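Local coordinates for protein putative phosphosugar isomerases (Salmonella typhimurium LT2, PDB 3FKJ) that probably binds a phosphorylated sugar or related carbohydrate derivative through SIS domains and may isomerise it, at residues 227-230 with 231-235; 318-321 with 322-326; 77-81 with 82-86. All blocks are in the same frame, centred on the assembly; numbering follows the deposited sequence.

Interaction 1: residues 227-230 with 231-235; sequences HQES and ICILL
The carbonyl oxygen of E229 takes two backbone N-H groups at once, and this marks a widening of the helix. I233 N reaches E229 O at 3.2 Å from well above the carbonyl plane, with an N-H...O angle of only 138°, whereas L234 N approaches the same oxygen almost end-on at 3.0 Å. One residue on, the wider step has taken over: L235 N makes a nearly straight bond of 3.1 Å to S230 O. Before it the spacing is still alpha-helical, I231 N to H227 O and C232 N to Q228 O. The segment 231-235 is thus a pi-type turn, a local bulge in an otherwise ordinary helix.

Side chains one turn apart pack beside this ladder. I231 CG1 stands over a face of the H227 imidazole, 4.2 Å from the ring centroid, in a CH-pi contact, while I231 CG2 meets H227 CE1 at 3.6 Å. CG1 gets there because it sits between the backbone N and carbonyl carbon of its own residue (chi1 59°), the crowded position for isoleucine. The ring is also held through ND1, bonded to S244 OG. E229 bends at its second torsion (chi2 76°), which turns the carboxylate against the I233 side chain, E229 OE1 lying 3.4 Å from I233 CG1. The aliphatic part of Q228 touches C232, CG to SG 4.1 Å, and its OE1 bonds to T53.

Helix 223-238 is the crossover of the beta-alpha-beta unit between parallel strands 213-218 and 241-246. S230 and L234 face those strands, S230 OG bonding to S242 OG; Q228, E229 and I233 meet helix 313-331, and I231 and L235 pack on P254 and Y215 of the second subunit.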
ATOM      1  N   HIS A 227      -9.524  -0.308   0.802  1.00 28.92           N
ATOM      2  CA  HIS A 227      -8.914  -0.970  -0.280  1.00 30.88           C
ATOM      3  C   HIS A 227      -9.574  -2.310  -0.574  1.00 31.02           C
ATOM      4  O   HIS A 227      -9.815  -2.631  -1.732  1.00 29.60           O
ATOM      5  CB  HIS A 227      -7.413  -1.123  -0.037  1.00 30.31           C
ATOM      6  CG  HIS A 227      -6.694  -1.672  -1.217  1.00 34.03           C
ATOM      7  ND1 HIS A 227      -6.596  -0.974  -2.397  1.00 28.78           N
ATOM      8  CD2 HIS A 227      -6.117  -2.884  -1.438  1.00 29.85           C
ATOM      9  CE1 HIS A 227      -5.943  -1.713  -3.279  1.00 30.80           C
ATOM     10  NE2 HIS A 227      -5.638  -2.872  -2.722  1.00 28.50           N
ATOM     11  N   GLN A 228      -9.862  -3.083   0.483  1.00 29.41           N
ATOM     12  CA  GLN A 228     -10.554  -4.314   0.322  1.00 29.38           C
ATOM     13  C   GLN A 228     -11.902  -4.126  -0.384  1.00 29.28           C
ATOM     14  O   GLN A 228     -12.222  -4.859  -1.306  1.00 30.52           O
ATOM     15  CB  GLN A 228     -10.755  -4.961   1.683  1.00 28.36           C
ATOM     16  CG  GLN A 228     -11.411  -6.349   1.677  1.00 30.59           C
ATOM     17  CD  GLN A 228     -11.414  -6.942   3.044  1.00 34.49           C
ATOM     18  OE1 GLN A 228     -10.400  -6.867   3.807  1.00 32.89           O
ATOM     19  NE2 GLN A 228     -12.555  -7.465   3.419  1.00 27.97           N
ATOM     20  N   GLU A 229     -12.702  -3.165   0.067  1.00 28.20           N
ATOM     21  CA  GLU A 229     -13.962  -2.909  -0.587  1.00 28.59           C
ATOM     22  C   GLU A 229     -13.756  -2.655  -2.057  1.00 29.07           C
ATOM     23  O   GLU A 229     -14.514  -3.122  -2.908  1.00 26.65           O
ATOM     24  CB  GLU A 229     -14.665  -1.731   0.058  1.00 29.22           C
ATOM     25  CG  GLU A 229     -16.007  -1.366  -0.549  1.00 29.37           C
ATOM     26  CD  GLU A 229     -17.177  -2.319  -0.160  1.00 34.09           C
ATOM     27  OE1 GLU A 229     -17.045  -3.276   0.630  1.00 29.62           O
ATOM     28  OE2 GLU A 229     -18.268  -2.074  -0.689  1.00 32.58           O
ATOM     29  N   SER A 230     -12.739  -1.864  -2.364  1.00 31.37           N
ATOM     30  CA  SER A 230     -12.417  -1.524  -3.743  1.00 30.12           C
ATOM     31  C   SER A 230     -12.099  -2.726  -4.620  1.00 29.42           C
ATOM     32  O   SER A 230     -12.717  -2.910  -5.670  1.00 31.06           O
ATOM     33  CB  SER A 230     -11.254  -0.547  -3.753  1.00 31.21           C
ATOM     34  OG  SER A 230     -11.011  -0.081  -5.051  1.00 30.38           O
ATOM     35  N   ILE A 231     -11.140  -3.539  -4.171  1.00 31.61           N
ATOM     36  CA  ILE A 231     -10.610  -4.644  -4.982  1.00 32.68           C
ATOM     37  C   ILE A 231     -11.445  -5.934  -4.849  1.00 32.95           C
ATOM     38  O   ILE A 231     -11.662  -6.618  -5.839  1.00 28.70           O
ATOM     39  CB  ILE A 231      -9.059  -4.885  -4.753  1.00 32.55           C
ATOM     40  CG1 ILE A 231      -8.712  -5.207  -3.294  1.00 33.76           C
ATOM     41  CG2 ILE A 231      -8.225  -3.653  -5.270  1.00 28.45           C
ATOM     42  CD1 ILE A 231      -7.651  -6.347  -3.164  1.00 33.26           C
ATOM     43  N   CYS A 232     -11.980  -6.214  -3.658  1.00 33.26           N
ATOM     44  CA  CYS A 232     -12.684  -7.467  -3.410  1.00 32.62           C
ATOM     45  C   CYS A 232     -14.181  -7.418  -3.582  1.00 34.45           C
ATOM     46  O   CYS A 232     -14.782  -8.467  -3.644  1.00 36.92           O
ATOM     47  CB  CYS A 232     -12.394  -7.982  -1.989  1.00 33.45           C
ATOM     48  SG  CYS A 232     -10.666  -8.384  -1.774  1.00 37.34           S
ATOM     49  N   ILE A 233     -14.780  -6.232  -3.591  1.00 32.11           N
ATOM     50  CA  ILE A 233     -16.239  -6.094  -3.718  1.00 32.27           C
ATOM     51  C   ILE A 233     -16.608  -5.349  -5.007  1.00 31.83           C
ATOM     52  O   ILE A 233     -17.383  -5.856  -5.792  1.00 32.87           O
ATOM     53  CB  ILE A 233     -16.908  -5.360  -2.500  1.00 32.60           C
ATOM     54  CG1 ILE A 233     -16.663  -6.126  -1.189  1.00 30.15           C
ATOM     55  CG2 ILE A 233     -18.446  -5.092  -2.742  1.00 28.25           C
ATOM     56  CD1 ILE A 233     -17.353  -7.506  -1.064  1.00 26.96           C
ATOM     57  N   LEU A 234     -16.053  -4.171  -5.233  1.00 29.30           N
ATOM     58  CA  LEU A 234     -16.516  -3.320  -6.328  1.00 28.63           C
ATOM     59  C   LEU A 234     -16.002  -3.882  -7.630  1.00 30.46           C
ATOM     60  O   LEU A 234     -16.808  -4.207  -8.493  1.00 32.42           O
ATOM     61  CB  LEU A 234     -16.147  -1.857  -6.108  1.00 28.58           C
ATOM     62  CG  LEU A 234     -16.954  -1.128  -5.006  1.00 36.08           C
ATOM     63  CD1 LEU A 234     -16.454   0.298  -4.778  1.00 26.47           C
ATOM     64  CD2 LEU A 234     -18.453  -1.057  -5.318  1.00 29.65           C
ATOM     65  N   LEU A 235     -14.673  -4.087  -7.744  1.00 31.13           N
ATOM     66  CA  LEU A 235     -14.085  -4.758  -8.909  1.00 29.80           C
ATOM     67  C   LEU A 235     -14.490  -6.264  -8.958  1.00 31.69           C
ATOM     68  O   LEU A 235     -15.098  -6.747  -9.921  1.00 32.87           O
ATOM     69  CB  LEU A 235     -12.551  -4.587  -8.888  1.00 27.23           C
ATOM     70  CG  LEU A 235     -12.006  -3.165  -9.078  1.00 36.53           C
ATOM     71  CD1 LEU A 235     -10.535  -3.105  -8.715  1.00 33.26           C
ATOM     72  CD2 LEU A 235     -12.209  -2.662 -10.510  1.00 30.99           C
TER

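Interaction 2: residues 318-321 with 322-326; sequences NCVL and DVYNL. With SCN (thiocyanate ion), chain C.
The backbone from C319 to V323 is drawn into a tighter turn than the helix around it. V323 N bonds to V320 O at 3.1 Å, three residues back, from above the carbonyl plane, and D322 N makes a weak bond of the same kind to C319 O. Regular spacing returns with N325 N, which meets L321 O at 2.8 Å and 168°. Near the local tightening, a water donates to N318 O at 2.6 Å and only weakly to D322 OD1.

V320 and Y324, one turn apart, run alongside each other in the same direction. V320 CG1 lies in the plane of the phenol at its edge, 3.7 Å from Y324 CE1; CG1 opposes the backbone N (chi1 159°), which carries it along the helix toward the ring. The ring's far end is fixed by Y324 OH, bonded to D200, and F204 meets the ring edge-to-face.

At the other end N318 ND2 donates to the nitrogen of a thiocyanate ion at 3.2 Å, and C319 SG lies 3.8 Å from the ion's sulfur; the ion probably comes from the crystallisation liquor.

V320, L321 and Y324 touch strand 290-295, while N318, L321 and N325 meet helix 223-238. This is the packing of a long helix on the parallel sheet of an alpha-beta-alpha sandwich, consistent with a second SIS-type domain.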
ATOM      1  N   ASN A 318     -15.426  -3.507   7.795  1.00 31.36           N
ATOM      2  CA  ASN A 318     -15.566  -4.754   7.042  1.00 31.59           C
ATOM      3  C   ASN A 318     -16.968  -5.350   7.292  1.00 31.05           C
ATOM      4  O   ASN A 318     -17.665  -5.744   6.369  1.00 33.20           O
ATOM      5  CB  ASN A 318     -14.529  -5.822   7.472  1.00 32.24           C
ATOM      6  CG  ASN A 318     -13.091  -5.568   6.991  1.00 32.48           C
ATOM      7  OD1 ASN A 318     -12.798  -4.739   6.123  1.00 32.60           O
ATOM      8  ND2 ASN A 318     -12.180  -6.366   7.542  1.00 30.63           N
ATOM      9  N   CYS A 319     -17.386  -5.380   8.545  1.00 29.65           N
ATOM     10  CA  CYS A 319     -18.685  -5.932   8.909  1.00 31.61           C
ATOM     11  C   CYS A 319     -19.884  -5.088   8.462  1.00 32.01           C
ATOM     12  O   CYS A 319     -20.864  -5.626   7.950  1.00 31.84           O
ATOM     13  CB  CYS A 319     -18.754  -6.166  10.423  1.00 32.42           C
ATOM     14  SG  CYS A 319     -17.515  -7.333  11.042  1.00 34.89           S
ATOM     15  N   VAL A 320     -19.804  -3.780   8.659  1.00 31.77           N
ATOM     16  CA  VAL A 320     -20.913  -2.883   8.333  1.00 31.56           C
ATOM     17  C   VAL A 320     -21.140  -2.876   6.821  1.00 32.38           C
ATOM     18  O   VAL A 320     -22.282  -2.840   6.362  1.00 33.03           O
ATOM     19  CB  VAL A 320     -20.654  -1.447   8.886  1.00 32.76           C
ATOM     20  CG1 VAL A 320     -21.493  -0.404   8.149  1.00 31.28           C
ATOM     21  CG2 VAL A 320     -20.911  -1.401  10.417  1.00 29.45           C
ATOM     22  N   LEU A 321     -20.042  -2.949   6.058  1.00 32.65           N
ATOM     23  CA  LEU A 321     -20.087  -2.977   4.596  1.00 31.70           C
ATOM     24  C   LEU A 321     -20.843  -4.170   4.029  1.00 31.50           C
ATOM     25  O   LEU A 321     -21.428  -4.053   2.956  1.00 32.03           O
ATOM     26  CB  LEU A 321     -18.649  -2.901   3.987  1.00 33.41           C
ATOM     27  CG  LEU A 321     -17.990  -1.518   3.925  1.00 35.37           C
ATOM     28  CD1 LEU A 321     -16.491  -1.620   3.639  1.00 27.58           C
ATOM     29  CD2 LEU A 321     -18.696  -0.622   2.901  1.00 34.16           C
ATOM     30  N   ASP A 322     -20.852  -5.304   4.733  1.00 32.33           N
ATOM     31  CA  ASP A 322     -21.628  -6.488   4.297  1.00 31.59           C
ATOM     32  C   ASP A 322     -23.057  -6.103   3.998  1.00 30.93           C
ATOM     33  O   ASP A 322     -23.660  -6.633   3.057  1.00 29.82           O
ATOM     34  CB  ASP A 322     -21.625  -7.607   5.347  1.00 31.82           C
ATOM     35  CG  ASP A 322     -20.351  -8.465   5.318  1.00 31.63           C
ATOM     36  OD1 ASP A 322     -19.619  -8.446   4.315  1.00 40.73           O
ATOM     37  OD2 ASP A 322     -20.087  -9.187   6.302  1.00 39.55           O
ATOM     38  N   VAL A 323     -23.576  -5.155   4.777  1.00 31.30           N
ATOM     39  CA  VAL A 323     -24.978  -4.731   4.655  1.00 31.18           C
ATOM     40  C   VAL A 323     -25.142  -3.908   3.384  1.00 30.46           C
ATOM     41  O   VAL A 323     -26.015  -4.188   2.580  1.00 28.87           O
ATOM     42  CB  VAL A 323     -25.492  -3.949   5.929  1.00 33.39           C
ATOM     43  CG1 VAL A 323     -26.987  -3.552   5.782  1.00 27.57           C
ATOM     44  CG2 VAL A 323     -25.229  -4.769   7.212  1.00 24.99           C
ATOM     45  N   TYR A 324     -24.266  -2.922   3.181  1.00 30.15           N
ATOM     46  CA  TYR A 324     -24.335  -2.107   1.984  1.00 30.03           C
ATOM     47  C   TYR A 324     -24.098  -2.948   0.735  1.00 28.92           C
ATOM     48  O   TYR A 324     -24.774  -2.750  -0.254  1.00 28.71           O
ATOM     49  CB  TYR A 324     -23.322  -0.975   2.037  1.00 32.04           C
ATOM     50  CG  TYR A 324     -23.648   0.076   3.053  1.00 32.07           C
ATOM     51  CD1 TYR A 324     -23.251  -0.071   4.371  1.00 30.46           C
ATOM     52  CD2 TYR A 324     -24.351   1.220   2.695  1.00 29.03           C
ATOM     53  CE1 TYR A 324     -23.554   0.887   5.322  1.00 30.50           C
ATOM     54  CE2 TYR A 324     -24.644   2.184   3.632  1.00 29.33           C
ATOM     55  CZ  TYR A 324     -24.244   2.017   4.952  1.00 28.96           C
ATOM     56  OH  TYR A 324     -24.529   2.981   5.915  1.00 33.53           O
ATOM     57  N   ASN A 325     -23.136  -3.874   0.802  1.00 29.05           N
ATOM     58  CA  ASN A 325     -22.803  -4.760  -0.321  1.00 30.51           C
ATOM     59  C   ASN A 325     -23.928  -5.660  -0.801  1.00 31.08           C
ATOM     60  O   ASN A 325     -24.080  -5.856  -2.016  1.00 30.58           O
ATOM     61  CB  ASN A 325     -21.582  -5.621  -0.027  1.00 31.25           C
ATOM     62  CG  ASN A 325     -20.357  -4.809   0.264  1.00 32.11           C
ATOM     63  OD1 ASN A 325     -20.317  -3.620  -0.019  1.00 33.92           O
ATOM     64  ND2 ASN A 325     -19.349  -5.441   0.844  1.00 26.32           N
ATOM     65  N   LEU A 326     -24.694  -6.223   0.135  1.00 32.23           N
ATOM     66  CA  LEU A 326     -25.876  -7.011  -0.221  1.00 33.05           C
ATOM     67  C   LEU A 326     -26.965  -6.106  -0.814  1.00 33.44           C
ATOM     68  O   LEU A 326     -27.555  -6.413  -1.852  1.00 35.45           O
ATOM     69  CB  LEU A 326     -26.419  -7.762   1.004  1.00 33.12           C
ATOM     70  CG  LEU A 326     -27.365  -8.945   0.785  1.00 34.00           C
ATOM     71  CD1 LEU A 326     -26.659 -10.038  -0.004  1.00 35.14           C
ATOM     72  CD2 LEU A 326     -27.858  -9.463   2.111  1.00 30.01           C
TER
HETATM   73  S   SCN C 329     -14.048  -8.594  12.078  1.00 31.13           S
HETATM   74  C   SCN C 329     -13.838  -8.646  10.320  1.00 29.82           C
HETATM   75  N   SCN C 329     -13.672  -8.674   9.164  1.00 35.21           N
HETATM   76  O   HOH W   1     -16.827  -6.532   4.048  1.00 40.71           O

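Interaction 3: residues 77-81 with 82-86; sequences NEFVH and ATPKA
T83 OG1 donates to F79 O at 2.7 Å, lying in the plane of that carbonyl, and so takes up an acceptor at the C-terminal end of helix 76-81. Its chi1 of -48° sets OG1 opposite the carbonyl carbon of T83 and swings it back over the last turn. The same hydroxyl receives a bond from a water at 3.1 Å, which also donates weakly to H81 O. Beside it A82 N closes the last alpha-helical bond, to E78 O at 2.8 Å and 161°, after which the backbone turns out of the helix at A82.

P84 CD comes within 4.1 Å of F79 CD1, the two side chains crossing at about a right angle. One turn earlier, N77 O is gripped twice by H81: by its backbone N, and by ND1 at 2.8 Å, so the imidazole is folded back against its own helix.

F79 and P84 are backed by W44 of strand 42-47, with A108 of helix 103-115 also against F79 and V111 against T83. E78 OE1 reaches across to H246 and G220 N of the second subunit, K85 forms a salt bridge with E65 of that subunit, and A82 packs on its Y60. The motif is a helix C-terminus closed by a threonine hydroxyl, where the chain enters the loop leading to parallel strand 91-97 of the SIS domain, at the dimer interface.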
ATOM      1  N   ASN A  77       2.999 -13.646  -4.078  1.00 30.47           N
ATOM      2  CA  ASN A  77       3.848 -13.981  -5.170  1.00 30.09           C
ATOM      3  C   ASN A  77       5.030 -13.050  -5.316  1.00 31.36           C
ATOM      4  O   ASN A  77       6.073 -13.466  -5.839  1.00 33.65           O
ATOM      5  CB  ASN A  77       3.071 -14.148  -6.487  1.00 28.73           C
ATOM      6  CG  ASN A  77       3.662 -15.258  -7.341  1.00 30.33           C
ATOM      7  OD1 ASN A  77       4.361 -16.119  -6.805  1.00 29.09           O
ATOM      8  ND2 ASN A  77       3.377 -15.266  -8.638  1.00 28.53           N
ATOM      9  N   GLU A  78       4.898 -11.812  -4.846  1.00 32.41           N
ATOM     10  CA  GLU A  78       6.053 -10.956  -4.774  1.00 33.66           C
ATOM     11  C   GLU A  78       7.059 -11.399  -3.697  1.00 33.33           C
ATOM     12  O   GLU A  78       8.262 -11.348  -3.948  1.00 32.70           O
ATOM     13  CB  GLU A  78       5.699  -9.504  -4.577  1.00 33.52           C
ATOM     14  CG  GLU A  78       6.974  -8.660  -4.549  1.00 37.70           C
ATOM     15  CD  GLU A  78       6.841  -7.344  -5.225  1.00 37.11           C
ATOM     16  OE1 GLU A  78       6.132  -7.249  -6.244  1.00 35.70           O
ATOM     17  OE2 GLU A  78       7.461  -6.397  -4.725  1.00 43.80           O
ATOM     18  N   PHE A  79       6.542 -11.817  -2.538  1.00 31.76           N
ATOM     19  CA  PHE A  79       7.309 -12.381  -1.424  1.00 33.44           C
ATOM     20  C   PHE A  79       8.091 -13.613  -1.853  1.00 32.47           C
ATOM     21  O   PHE A  79       9.264 -13.756  -1.507  1.00 31.89           O
ATOM     22  CB  PHE A  79       6.340 -12.730  -0.263  1.00 33.77           C
ATOM     23  CG  PHE A  79       7.009 -13.230   1.008  1.00 33.53           C
ATOM     24  CD1 PHE A  79       7.635 -12.358   1.884  1.00 35.18           C
ATOM     25  CD2 PHE A  79       6.971 -14.577   1.349  1.00 34.82           C
ATOM     26  CE1 PHE A  79       8.205 -12.829   3.085  1.00 31.90           C
ATOM     27  CE2 PHE A  79       7.549 -15.035   2.533  1.00 32.54           C
ATOM     28  CZ  PHE A  79       8.161 -14.158   3.392  1.00 32.51           C
ATOM     29  N   VAL A  80       7.429 -14.470  -2.639  1.00 33.83           N
ATOM     30  CA  VAL A  80       8.032 -15.683  -3.206  1.00 31.38           C
ATOM     31  C   VAL A  80       9.149 -15.343  -4.165  1.00 31.94           C
ATOM     32  O   VAL A  80      10.232 -15.962  -4.141  1.00 30.65           O
ATOM     33  CB  VAL A  80       6.978 -16.512  -3.951  1.00 29.70           C
ATOM     34  CG1 VAL A  80       7.606 -17.595  -4.857  1.00 31.88           C
ATOM     35  CG2 VAL A  80       6.030 -17.130  -2.977  1.00 26.77           C
ATOM     36  N   HIS A  81       8.897 -14.377  -5.035  1.00 30.56           N
ATOM     37  CA  HIS A  81       9.843 -14.130  -6.132  1.00 31.29           C
ATOM     38  C   HIS A  81      11.007 -13.179  -5.791  1.00 30.48           C
ATOM     39  O   HIS A  81      12.112 -13.347  -6.309  1.00 31.03           O
ATOM     40  CB  HIS A  81       9.091 -13.662  -7.374  1.00 29.25           C
ATOM     41  CG  HIS A  81       8.347 -14.756  -8.077  1.00 31.36           C
ATOM     42  ND1 HIS A  81       7.151 -15.278  -7.614  1.00 33.54           N
ATOM     43  CD2 HIS A  81       8.625 -15.414  -9.226  1.00 33.16           C
ATOM     44  CE1 HIS A  81       6.738 -16.221  -8.443  1.00 33.66           C
ATOM     45  NE2 HIS A  81       7.612 -16.317  -9.433  1.00 33.07           N
ATOM     46  N   ALA A  82      10.734 -12.174  -4.965  1.00 31.45           N
ATOM     47  CA  ALA A  82      11.722 -11.208  -4.495  1.00 32.37           C
ATOM     48  C   ALA A  82      11.690 -11.237  -2.959  1.00 31.41           C
ATOM     49  O   ALA A  82      11.206 -10.323  -2.262  1.00 34.16           O
ATOM     50  CB  ALA A  82      11.428  -9.806  -5.050  1.00 31.91           C
ATOM     51  N   THR A  83      12.216 -12.332  -2.444  1.00 30.84           N
ATOM     52  CA  THR A  83      12.264 -12.583  -1.013  1.00 30.45           C
ATOM     53  C   THR A  83      13.267 -11.650  -0.330  1.00 30.95           C
ATOM     54  O   THR A  83      14.458 -11.532  -0.759  1.00 31.21           O
ATOM     55  CB  THR A  83      12.596 -14.072  -0.723  1.00 29.49           C
ATOM     56  OG1 THR A  83      11.742 -14.883  -1.540  1.00 31.45           O
ATOM     57  CG2 THR A  83      12.381 -14.386   0.737  1.00 28.01           C
ATOM     58  N   PRO A  84      12.781 -10.931   0.689  1.00 32.56           N
ATOM     59  CA  PRO A  84      13.635 -10.057   1.494  1.00 34.12           C
ATOM     60  C   PRO A  84      14.763 -10.818   2.157  1.00 32.77           C
ATOM     61  O   PRO A  84      14.541 -11.871   2.735  1.00 32.26           O
ATOM     62  CB  PRO A  84      12.678  -9.497   2.569  1.00 32.72           C
ATOM     63  CG  PRO A  84      11.446 -10.187   2.434  1.00 39.03           C
ATOM     64  CD  PRO A  84      11.377 -10.885   1.132  1.00 30.70           C
ATOM     65  N   LYS A  85      15.970 -10.284   2.077  1.00 34.14           N
ATOM     66  CA  LYS A  85      17.093 -10.902   2.760  1.00 32.89           C
ATOM     67  C   LYS A  85      16.916 -10.846   4.254  1.00 31.29           C
ATOM     68  O   LYS A  85      17.529 -11.609   4.955  1.00 31.80           O
ATOM     69  CB  LYS A  85      18.405 -10.256   2.342  1.00 35.86           C
ATOM     70  CG  LYS A  85      18.805 -10.640   0.933  1.00 38.60           C
ATOM     71  CD  LYS A  85      20.138 -10.049   0.550  1.00 44.35           C
ATOM     72  CE  LYS A  85      20.513 -10.503  -0.854  1.00 50.06           C
ATOM     73  NZ  LYS A  85      21.795  -9.921  -1.347  1.00 56.84           N
ATOM     74  N   ALA A  86      16.050  -9.962   4.750  1.00 31.99           N
ATOM     75  CA  ALA A  86      15.786  -9.879   6.196  1.00 31.82           C
ATOM     76  C   ALA A  86      15.012 -11.059   6.735  1.00 32.24           C
ATOM     77  O   ALA A  86      14.952 -11.222   7.951  1.00 33.57           O
ATOM     78  CB  ALA A  86      15.062  -8.596   6.546  1.00 28.64           C
TER
HETATM   79  O   HOH W   2      13.781 -15.104  -3.882  1.00 36.29           O

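Following the chain from its N terminus, interaction 3 comes first, ending helix 76-81 and turning the chain toward strand 91-97 in the five-stranded sheet. Interaction 1 follows within helix 223-238, the crossover between strands 213-218 and 241-246 of the four-stranded sheet, and interaction 2 within helix 313-331, which packs on strand 290-295. Each contact is local and closes only a turn or so of chain; they run in series, none nested or crossing. Interactions 1 and 2 touch where the two helices meet, E229 packing on L321. Interaction 3 lies apart, its centre about 34 Å from that of interaction 2, but shares with interaction 1 contact with the second subunit.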